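Oxidoreductase, short-chain dehydrogenase/reductase family (Aeromonas hydrophila subsp. hydrophila, PDB 3L6E) probably works as a nucleotide-dependent oxidoreductase of the short-chain dehydrogenase/reductase family, possibly reducing 3-dehydrosphinganine. Local coordinates at residues A[5-10]-A[79-84]; A[107-112]-A[153-158]; A[127-132]-A[172-177]. All blocks are in the same frame, centred on the assembly; numbering follows the deposited sequence.

Contact 1 (A[5-10]-A[79-84]); sequences HIIVTG and ELVLHC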
loop_
_atom_site.group_PDB
_atom_site.type_symbol
_atom_site.label_atom_id
_atom_site.label_comp_id
_atom_site.label_asym_id
_atom_site.label_seq_id
_atom_site.Cartn_x
_atom_site.Cartn_y
_atom_site.Cartn_z
ATOM N N HIS A 5 -19.538 -11.804 2.555
ATOM C CA HIS A 5 -20.113 -10.714 3.340
ATOM C C HIS A 5 -19.084 -9.689 3.825
ATOM O O HIS A 5 -18.097 -10.035 4.488
ATOM C CB HIS A 5 -20.909 -11.252 4.520
ATOM C CG HIS A 5 -21.682 -10.203 5.250
ATOM N ND1 HIS A 5 -21.928 -10.267 6.604
ATOM C CD2 HIS A 5 -22.236 -9.045 4.819
ATOM C CE1 HIS A 5 -22.624 -9.206 6.970
ATOM N NE2 HIS A 5 -22.824 -8.449 5.907
ATOM N N ILE A 6 -19.338 -8.425 3.484
ATOM C CA ILE A 6 -18.502 -7.303 3.908
ATOM C C ILE A 6 -19.343 -6.306 4.688
ATOM O O ILE A 6 -20.497 -6.040 4.352
ATOM C CB ILE A 6 -17.870 -6.555 2.700
ATOM C CG1 ILE A 6 -17.287 -7.535 1.682
ATOM C CG2 ILE A 6 -16.830 -5.472 3.182
ATOM C CD1 ILE A 6 -16.020 -8.226 2.136
ATOM N N ILE A 7 -18.766 -5.771 5.750
ATOM C CA ILE A 7 -19.392 -4.690 6.483
ATOM C C ILE A 7 -18.612 -3.426 6.164
ATOM O O ILE A 7 -17.385 -3.409 6.283
ATOM C CB ILE A 7 -19.372 -4.941 7.983
ATOM C CG1 ILE A 7 -20.347 -6.069 8.344
ATOM C CG2 ILE A 7 -19.758 -3.668 8.767
ATOM C CD1 ILE A 7 -20.253 -6.456 9.804
ATOM N N VAL A 8 -19.318 -2.367 5.816
ATOM C CA VAL A 8 -18.693 -1.089 5.569
ATOM C C VAL A 8 -19.348 -0.004 6.389
ATOM O O VAL A 8 -20.522 0.240 6.258
ATOM C CB VAL A 8 -18.772 -0.701 4.094
ATOM C CG1 VAL A 8 -18.166 0.646 3.883
ATOM C CG2 VAL A 8 -18.096 -1.725 3.240
ATOM N N THR A 9 -18.575 0.646 7.240
ATOM C CA THR A 9 -19.094 1.755 8.010
ATOM C C THR A 9 -18.858 3.058 7.273
ATOM O O THR A 9 -18.084 3.110 6.344
ATOM C CB THR A 9 -18.456 1.853 9.379
ATOM O OG1 THR A 9 -17.064 2.076 9.229
ATOM C CG2 THR A 9 -18.662 0.607 10.152
ATOM N N GLY A 10 -19.542 4.105 7.694
ATOM C CA GLY A 10 -19.457 5.383 7.026
ATOM C C GLY A 10 -19.795 5.191 5.576
ATOM O O GLY A 10 -19.140 5.722 4.696
ATOM N N GLU A 79 -16.388 -11.469 6.352
ATOM C CA GLU A 79 -14.973 -11.655 6.042
ATOM C C GLU A 79 -14.171 -10.347 6.214
ATOM O O GLU A 79 -12.977 -10.370 6.551
ATOM C CB GLU A 79 -14.799 -12.148 4.603
ATOM C CG GLU A 79 -15.623 -13.382 4.245
ATOM C CD GLU A 79 -15.480 -13.771 2.783
ATOM O OE1 GLU A 79 -15.619 -14.981 2.467
ATOM O OE2 GLU A 79 -15.219 -12.866 1.952
ATOM N N LEU A 80 -14.817 -9.212 5.960
ATOM C CA LEU A 80 -14.121 -7.928 6.026
ATOM C C LEU A 80 -14.986 -6.884 6.693
ATOM O O LEU A 80 -16.162 -6.717 6.345
ATOM C CB LEU A 80 -13.664 -7.461 4.630
ATOM C CG LEU A 80 -13.225 -6.004 4.400
ATOM C CD1 LEU A 80 -11.979 -5.667 5.194
ATOM C CD2 LEU A 80 -13.012 -5.689 2.903
ATOM N N VAL A 81 -14.400 -6.221 7.691
ATOM C CA VAL A 81 -14.991 -5.041 8.288
ATOM C C VAL A 81 -14.149 -3.855 7.842
ATOM O O VAL A 81 -12.954 -3.745 8.149
ATOM C CB VAL A 81 -15.137 -5.130 9.826
ATOM C CG1 VAL A 81 -15.750 -3.831 10.381
ATOM C CG2 VAL A 81 -16.068 -6.277 10.190
ATOM N N LEU A 82 -14.789 -2.997 7.061
ATOM C CA LEU A 82 -14.147 -1.840 6.492
ATOM C C LEU A 82 -14.646 -0.649 7.266
ATOM O O LEU A 82 -15.800 -0.248 7.132
ATOM C CB LEU A 82 -14.515 -1.706 5.022
ATOM C CG LEU A 82 -13.370 -1.527 4.033
ATOM C CD1 LEU A 82 -13.905 -1.182 2.656
ATOM C CD2 LEU A 82 -12.416 -0.467 4.509
ATOM N N HIS A 83 -13.795 -0.118 8.125
ATOM C CA HIS A 83 -14.207 1.003 8.941
ATOM C C HIS A 83 -13.763 2.318 8.316
ATOM O O HIS A 83 -12.568 2.575 8.162
ATOM C CB HIS A 83 -13.714 0.883 10.379
ATOM C CG HIS A 83 -14.252 1.955 11.275
ATOM N ND1 HIS A 83 -13.461 2.947 11.812
ATOM C CD2 HIS A 83 -15.512 2.219 11.685
ATOM C CE1 HIS A 83 -14.208 3.765 12.526
ATOM N NE2 HIS A 83 -15.456 3.349 12.460
ATOM N N CYS A 84 -14.745 3.123 7.930
ATOM C CA CYS A 84 -14.505 4.446 7.392
ATOM C C CYS A 84 -14.868 5.486 8.426
ATOM O O CYS A 84 -15.987 5.974 8.434
ATOM C CB CYS A 84 -15.330 4.668 6.133
ATOM S SG CYS A 84 -14.840 3.619 4.800
#
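I6 and L80 meet on the face of the sheet that also carries V8 and L82. The tip of I6 leans over the neighbouring strand: CD1 lies 3.5 Å from L80 CB, while the CG2 branch sits 3.8 Å from L80 CD2, so the CB of L80 and one of its methyls fill the notch between the two ends of the isoleucine. One pair further on, V8 CG2 rests beside L82 CB at 4.0 Å, the two side chains pointing the same way; L23 and L19 of helix 14-25 pack onto this face. I7 and V81 fit more loosely on the other face, which helix 98-123 covers at V81. Near-straight backbone bonds, such as L82 N to I7 O (2.7 Å, 172°), set the parallel register at the centre of this Rossmann-fold sheet. Beyond the V8-L82 pair, T9 turns OG1 between its backbone N and carbonyl carbon (chi1 62°). There T9 OG1 accepts a hydrogen bond from C84 N at 2.9 Å and lies 2.9 Å from H83 CD2, approaching the ring obliquely. G10, at positive phi, lies beside a bound sulfate, in the region where related enzymes hold the cofactor. The threonine hydroxyl thus continues the pairing by side chain and satisfies the backbone amide of C84, a buried residue.

Contact 2 (A[107-112]-A[153-158]); sequences SNLVST and WGMRGF. Unlike the reference sequence in segment 107-112: V110 (reference Ile).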
loop_
_atom_site.group_PDB
_atom_site.type_symbol
_atom_site.label_atom_id
_atom_site.label_comp_id
_atom_site.label_asym_id
_atom_site.label_seq_id
_atom_site.Cartn_x
_atom_site.Cartn_y
_atom_site.Cartn_z
ATOM N N SER A 107 -16.789 10.761 17.387
ATOM C CA SER A 107 -17.213 10.135 16.156
ATOM C C SER A 107 -16.043 9.368 15.529
ATOM O O SER A 107 -16.262 8.445 14.734
ATOM C CB SER A 107 -17.747 11.160 15.160
ATOM O OG SER A 107 -16.920 11.209 14.009
ATOM N N ASN A 108 -14.836 9.751 15.897
ATOM C CA ASN A 108 -13.696 9.144 15.279
ATOM C C ASN A 108 -12.939 8.118 16.044
ATOM O O ASN A 108 -12.709 7.072 15.539
ATOM C CB ASN A 108 -12.790 10.167 14.676
ATOM C CG ASN A 108 -13.449 10.884 13.594
ATOM O OD1 ASN A 108 -14.616 10.725 13.383
ATOM N ND2 ASN A 108 -12.726 11.662 12.898
ATOM N N LEU A 109 -12.553 8.404 17.261
ATOM C CA LEU A 109 -11.796 7.434 17.961
ATOM C C LEU A 109 -12.673 6.419 18.620
ATOM O O LEU A 109 -12.408 5.295 18.589
ATOM C CB LEU A 109 -10.897 8.108 18.933
ATOM C CG LEU A 109 -10.030 7.197 19.744
ATOM C CD1 LEU A 109 -9.310 6.188 18.934
ATOM C CD2 LEU A 109 -9.095 8.065 20.489
ATOM N N VAL A 110 -13.743 6.858 19.194
ATOM C CA VAL A 110 -14.717 6.018 19.875
ATOM C C VAL A 110 -15.355 5.024 18.905
ATOM O O VAL A 110 -15.464 3.828 19.208
ATOM C CB VAL A 110 -15.798 6.874 20.582
ATOM C CG1 VAL A 110 -16.890 6.010 21.176
ATOM C CG2 VAL A 110 -15.169 7.740 21.666
ATOM N N SER A 111 -15.767 5.507 17.735
ATOM C CA SER A 111 -16.357 4.618 16.744
ATOM C C SER A 111 -15.284 3.630 16.329
ATOM O O SER A 111 -15.556 2.438 16.216
ATOM C CB SER A 111 -16.935 5.382 15.543
ATOM O OG SER A 111 -15.925 5.803 14.632
ATOM N N THR A 112 -14.053 4.110 16.162
ATOM C CA THR A 112 -12.979 3.224 15.723
ATOM C C THR A 112 -12.745 2.102 16.732
ATOM O O THR A 112 -12.614 0.944 16.348
ATOM C CB THR A 112 -11.668 3.961 15.405
ATOM O OG1 THR A 112 -11.883 4.863 14.319
ATOM C CG2 THR A 112 -10.589 2.978 14.981
ATOM N N TRP A 153 -3.683 10.330 14.530
ATOM C CA TRP A 153 -2.631 9.703 15.354
ATOM C C TRP A 153 -3.167 8.845 16.509
ATOM O O TRP A 153 -2.734 7.712 16.674
ATOM C CB TRP A 153 -1.550 10.700 15.804
ATOM C CG TRP A 153 -0.617 10.970 14.676
ATOM C CD1 TRP A 153 -0.585 12.087 13.887
ATOM C CD2 TRP A 153 0.361 10.068 14.138
ATOM N NE1 TRP A 153 0.377 11.954 12.914
ATOM C CE2 TRP A 153 0.968 10.722 13.034
ATOM C CE3 TRP A 153 0.801 8.777 14.492
ATOM C CZ2 TRP A 153 2.000 10.130 12.278
ATOM C CZ3 TRP A 153 1.824 8.185 13.740
ATOM C CH2 TRP A 153 2.410 8.864 12.640
ATOM N N GLY A 154 -4.133 9.360 17.258
ATOM C CA GLY A 154 -4.838 8.552 18.254
ATOM C C GLY A 154 -5.390 7.230 17.725
ATOM O O GLY A 154 -5.244 6.192 18.379
HETATM N N MSE A 155 -6.011 7.268 16.545
HETATM C CA MSE A 155 -6.580 6.076 15.913
HETATM C C MSE A 155 -5.507 5.068 15.529
HETATM O O MSE A 155 -5.668 3.872 15.736
HETATM C CB MSE A 155 -7.393 6.450 14.657
HETATM C CG MSE A 155 -8.713 7.123 14.972
HETATM SE SE MSE A 155 -9.759 7.549 13.380
HETATM C CE MSE A 155 -8.857 9.170 12.789
ATOM N N ARG A 156 -4.428 5.573 14.939
ATOM C CA ARG A 156 -3.273 4.766 14.596
ATOM C C ARG A 156 -2.625 4.171 15.838
ATOM O O ARG A 156 -2.234 3.003 15.836
ATOM C CB ARG A 156 -2.265 5.600 13.832
ATOM C CG ARG A 156 -1.100 4.814 13.275
ATOM C CD ARG A 156 -0.274 5.693 12.365
ATOM N NE ARG A 156 0.805 4.953 11.717
ATOM C CZ ARG A 156 1.500 5.392 10.670
ATOM N NH1 ARG A 156 1.237 6.581 10.131
ATOM N NH2 ARG A 156 2.467 4.632 10.161
ATOM N N GLY A 157 -2.520 4.973 16.900
ATOM C CA GLY A 157 -1.957 4.486 18.161
ATOM C C GLY A 157 -2.729 3.262 18.624
ATOM O O GLY A 157 -2.158 2.201 18.818
ATOM N N PHE A 158 -4.040 3.419 18.750
ATOM C CA PHE A 158 -4.937 2.344 19.160
ATOM C C PHE A 158 -4.781 1.097 18.281
ATOM O O PHE A 158 -4.556 0.008 18.791
ATOM C CB PHE A 158 -6.406 2.817 19.151
ATOM C CG PHE A 158 -7.397 1.697 19.365
ATOM C CD1 PHE A 158 -7.602 1.164 20.634
ATOM C CD2 PHE A 158 -8.093 1.152 18.296
ATOM C CE1 PHE A 158 -8.502 0.118 20.830
ATOM C CE2 PHE A 158 -8.985 0.096 18.480
ATOM C CZ PHE A 158 -9.198 -0.413 19.756
#
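M155, a selenomethionine, reaches across to T112 and N108, bridging two neighbouring helices on one side of the Rossmann fold. The segments run nearly parallel, 14° apart, with axes 9.6 Å from each other at closest approach. In the first shell the selenium does the touching: M155 SE lies 3.6 Å from T112 OG1 and 3.7 Å from N108 O. The side chains of T112 and M155 cross at about a right angle, and M155 CG, anti to the carbonyl carbon (chi1 -73°), also lies 3.9 Å from T112 OG1. L109 approaches from its own helix with one methyl, CD1, set 4.1 Å from both M155 CA and G154 O. F158 meets the CD1 methyl of L109 more distantly through CB, and its side chain also packs on I113 and A116 of helix 98-123. Around this core, L134 of strand 128-137 and A85 lie against M155, and N132 touches T112, so the helix pair is seated on the sheet. The hydroxyl that faces the selenium is itself held: T112 OG1 donates to N108 O within its own helix at 2.7 Å, with a C=O...OG1 angle of 172°.

Contact 3 (A[127-132]-A[172-177]); sequences GGVLAN and RLVNLY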
loop_
_atom_site.group_PDB
_atom_site.type_symbol
_atom_site.label_atom_id
_atom_site.label_comp_id
_atom_site.label_asym_id
_atom_site.label_seq_id
_atom_site.Cartn_x
_atom_site.Cartn_y
_atom_site.Cartn_z
ATOM N N GLY A 127 -11.225 -15.613 12.148
ATOM C CA GLY A 127 -10.309 -14.984 11.217
ATOM C C GLY A 127 -11.049 -14.065 10.279
ATOM O O GLY A 127 -12.275 -14.007 10.310
ATOM N N GLY A 128 -10.297 -13.355 9.440
ATOM C CA GLY A 128 -10.845 -12.330 8.557
ATOM C C GLY A 128 -10.059 -11.034 8.631
ATOM O O GLY A 128 -8.936 -11.012 9.131
ATOM N N VAL A 129 -10.653 -9.950 8.125
ATOM C CA VAL A 129 -9.954 -8.668 7.974
ATOM C C VAL A 129 -10.693 -7.485 8.631
ATOM O O VAL A 129 -11.902 -7.304 8.437
ATOM C CB VAL A 129 -9.619 -8.394 6.474
ATOM C CG1 VAL A 129 -8.865 -7.084 6.278
ATOM C CG2 VAL A 129 -8.775 -9.548 5.900
ATOM N N LEU A 130 -9.948 -6.722 9.442
ATOM C CA LEU A 130 -10.398 -5.446 9.993
ATOM C C LEU A 130 -9.604 -4.340 9.334
ATOM O O LEU A 130 -8.411 -4.132 9.633
ATOM C CB LEU A 130 -10.227 -5.343 11.518
ATOM C CG LEU A 130 -10.473 -3.944 12.113
ATOM C CD1 LEU A 130 -11.906 -3.496 11.951
ATOM C CD2 LEU A 130 -10.049 -3.846 13.599
ATOM N N ALA A 131 -10.275 -3.628 8.441
ATOM C CA ALA A 131 -9.602 -2.604 7.660
ATOM C C ALA A 131 -10.118 -1.279 8.129
ATOM O O ALA A 131 -11.323 -1.084 8.220
ATOM C CB ALA A 131 -9.850 -2.799 6.179
ATOM N N ASN A 132 -9.192 -0.388 8.457
ATOM C CA ASN A 132 -9.538 0.933 8.933
ATOM C C ASN A 132 -9.052 2.004 7.965
ATOM O O ASN A 132 -7.912 1.943 7.480
ATOM C CB ASN A 132 -8.944 1.175 10.304
ATOM C CG ASN A 132 -9.863 0.760 11.410
ATOM O OD1 ASN A 132 -10.759 1.491 11.808
ATOM N ND2 ASN A 132 -9.633 -0.420 11.934
ATOM N N ARG A 172 -6.777 -10.170 10.860
ATOM C CA ARG A 172 -5.717 -9.326 10.296
ATOM C C ARG A 172 -6.112 -7.858 10.363
ATOM O O ARG A 172 -7.228 -7.522 10.008
ATOM C CB ARG A 172 -5.453 -9.713 8.835
ATOM C CG ARG A 172 -4.664 -10.996 8.657
ATOM C CD ARG A 172 -4.815 -11.596 7.254
ATOM N NE ARG A 172 -4.306 -12.974 7.232
ATOM C CZ ARG A 172 -4.465 -13.839 6.229
ATOM N NH1 ARG A 172 -5.128 -13.496 5.128
ATOM N NH2 ARG A 172 -3.953 -15.060 6.324
ATOM N N LEU A 173 -5.202 -6.990 10.809
ATOM C CA LEU A 173 -5.464 -5.550 10.794
ATOM C C LEU A 173 -4.736 -4.890 9.642
ATOM O O LEU A 173 -3.526 -5.054 9.470
ATOM C CB LEU A 173 -5.201 -4.864 12.161
ATOM C CG LEU A 173 -6.426 -4.825 13.103
ATOM C CD1 LEU A 173 -6.948 -6.242 13.353
ATOM C CD2 LEU A 173 -6.175 -4.105 14.465
ATOM N N VAL A 174 -5.529 -4.186 8.831
ATOM C CA VAL A 174 -5.068 -3.453 7.656
ATOM C C VAL A 174 -5.443 -1.976 7.836
ATOM O O VAL A 174 -6.600 -1.639 8.108
ATOM C CB VAL A 174 -5.672 -4.013 6.342
ATOM C CG1 VAL A 174 -5.189 -3.199 5.128
ATOM C CG2 VAL A 174 -5.305 -5.534 6.153
ATOM N N ASN A 175 -4.448 -1.110 7.725
ATOM C CA ASN A 175 -4.669 0.326 7.898
ATOM C C ASN A 175 -4.461 1.060 6.564
ATOM O O ASN A 175 -3.435 0.916 5.949
ATOM C CB ASN A 175 -3.740 0.872 8.974
ATOM C CG ASN A 175 -4.042 0.324 10.355
ATOM O OD1 ASN A 175 -5.177 -0.039 10.682
ATOM N ND2 ASN A 175 -3.018 0.279 11.188
ATOM N N LEU A 176 -5.445 1.832 6.123
ATOM C CA LEU A 176 -5.406 2.454 4.801
ATOM C C LEU A 176 -5.442 3.982 4.941
ATOM O O LEU A 176 -6.273 4.501 5.668
ATOM C CB LEU A 176 -6.602 1.984 3.955
ATOM C CG LEU A 176 -6.878 0.465 3.942
ATOM C CD1 LEU A 176 -8.291 0.153 3.506
ATOM C CD2 LEU A 176 -5.887 -0.297 3.093
ATOM N N TYR A 177 -4.549 4.669 4.221
ATOM C CA TYR A 177 -4.349 6.106 4.359
ATOM C C TYR A 177 -4.500 6.884 3.041
ATOM O O TYR A 177 -3.515 7.150 2.358
ATOM C CB TYR A 177 -2.956 6.363 4.949
ATOM C CG TYR A 177 -2.705 5.672 6.269
ATOM C CD1 TYR A 177 -2.402 4.284 6.331
ATOM C CD2 TYR A 177 -2.735 6.394 7.456
ATOM C CE1 TYR A 177 -2.141 3.662 7.555
ATOM C CE2 TYR A 177 -2.478 5.793 8.678
ATOM C CZ TYR A 177 -2.174 4.430 8.728
ATOM O OH TYR A 177 -1.950 3.843 9.959
#
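Five backbone hydrogen bonds join G128–N132 to R172–L176, alternating in direction as parallel strands require. L130 holds two of them: its N donates to R172 O at 2.9 Å with an N-H...O angle of 174°, and its O accepts from V174 N at 3.0 Å. N132 repeats the pattern: N132 N donates to V174 O, and N132 O accepts from L176 N at 2.8 Å. CA-H...O contacts fill in between, A131 CA standing 3.2 Å from V174 O. The strands twist by -21° and are the two outer members of a beta-alpha-beta unit, whose crossover is helix 145-165. On the face toward that helix and helix 98-123, L130 and L173 lie side by side, with L130 CD2 against L173 CG at 3.8 Å and L173 CD1 drawn back toward L130 CB. N132 and N175 follow on this face, both touching L159 of the crossover helix. The other face carries V129 and V174, which cross at a slant and meet through V129 CG1 and V174 CG2 at 3.9 Å. Further along it, A131 CB is 4.3 Å from L176 CD1. At R172, CB stays near G128 O, but the extended chain leads away and packs on N227 of the second subunit.

Contacts 1 and 3 are strand pairs in one seven-stranded parallel sheet, their centres about 10 Å apart; strands 80-84 and 128-137 adjoin, so the four strands 5-9, 80-84, 128-137 and 171-181 run consecutively across it. Contact 2 joins helices 98-123 and 145-165 beside that sheet, its centre about 16 Å from the centre of contact 1 and about 14 Å from that of contact 3. Along the chain contact 1 closes before the other two open, whereas contacts 2 and 3 interleave: each helix precedes one strand of contact 3. H83 ties the three together through weak hydrogen bonds to S111 and N132. This layout gives the layered Rossmann architecture, consistent with the nucleotide binding inferred for this family.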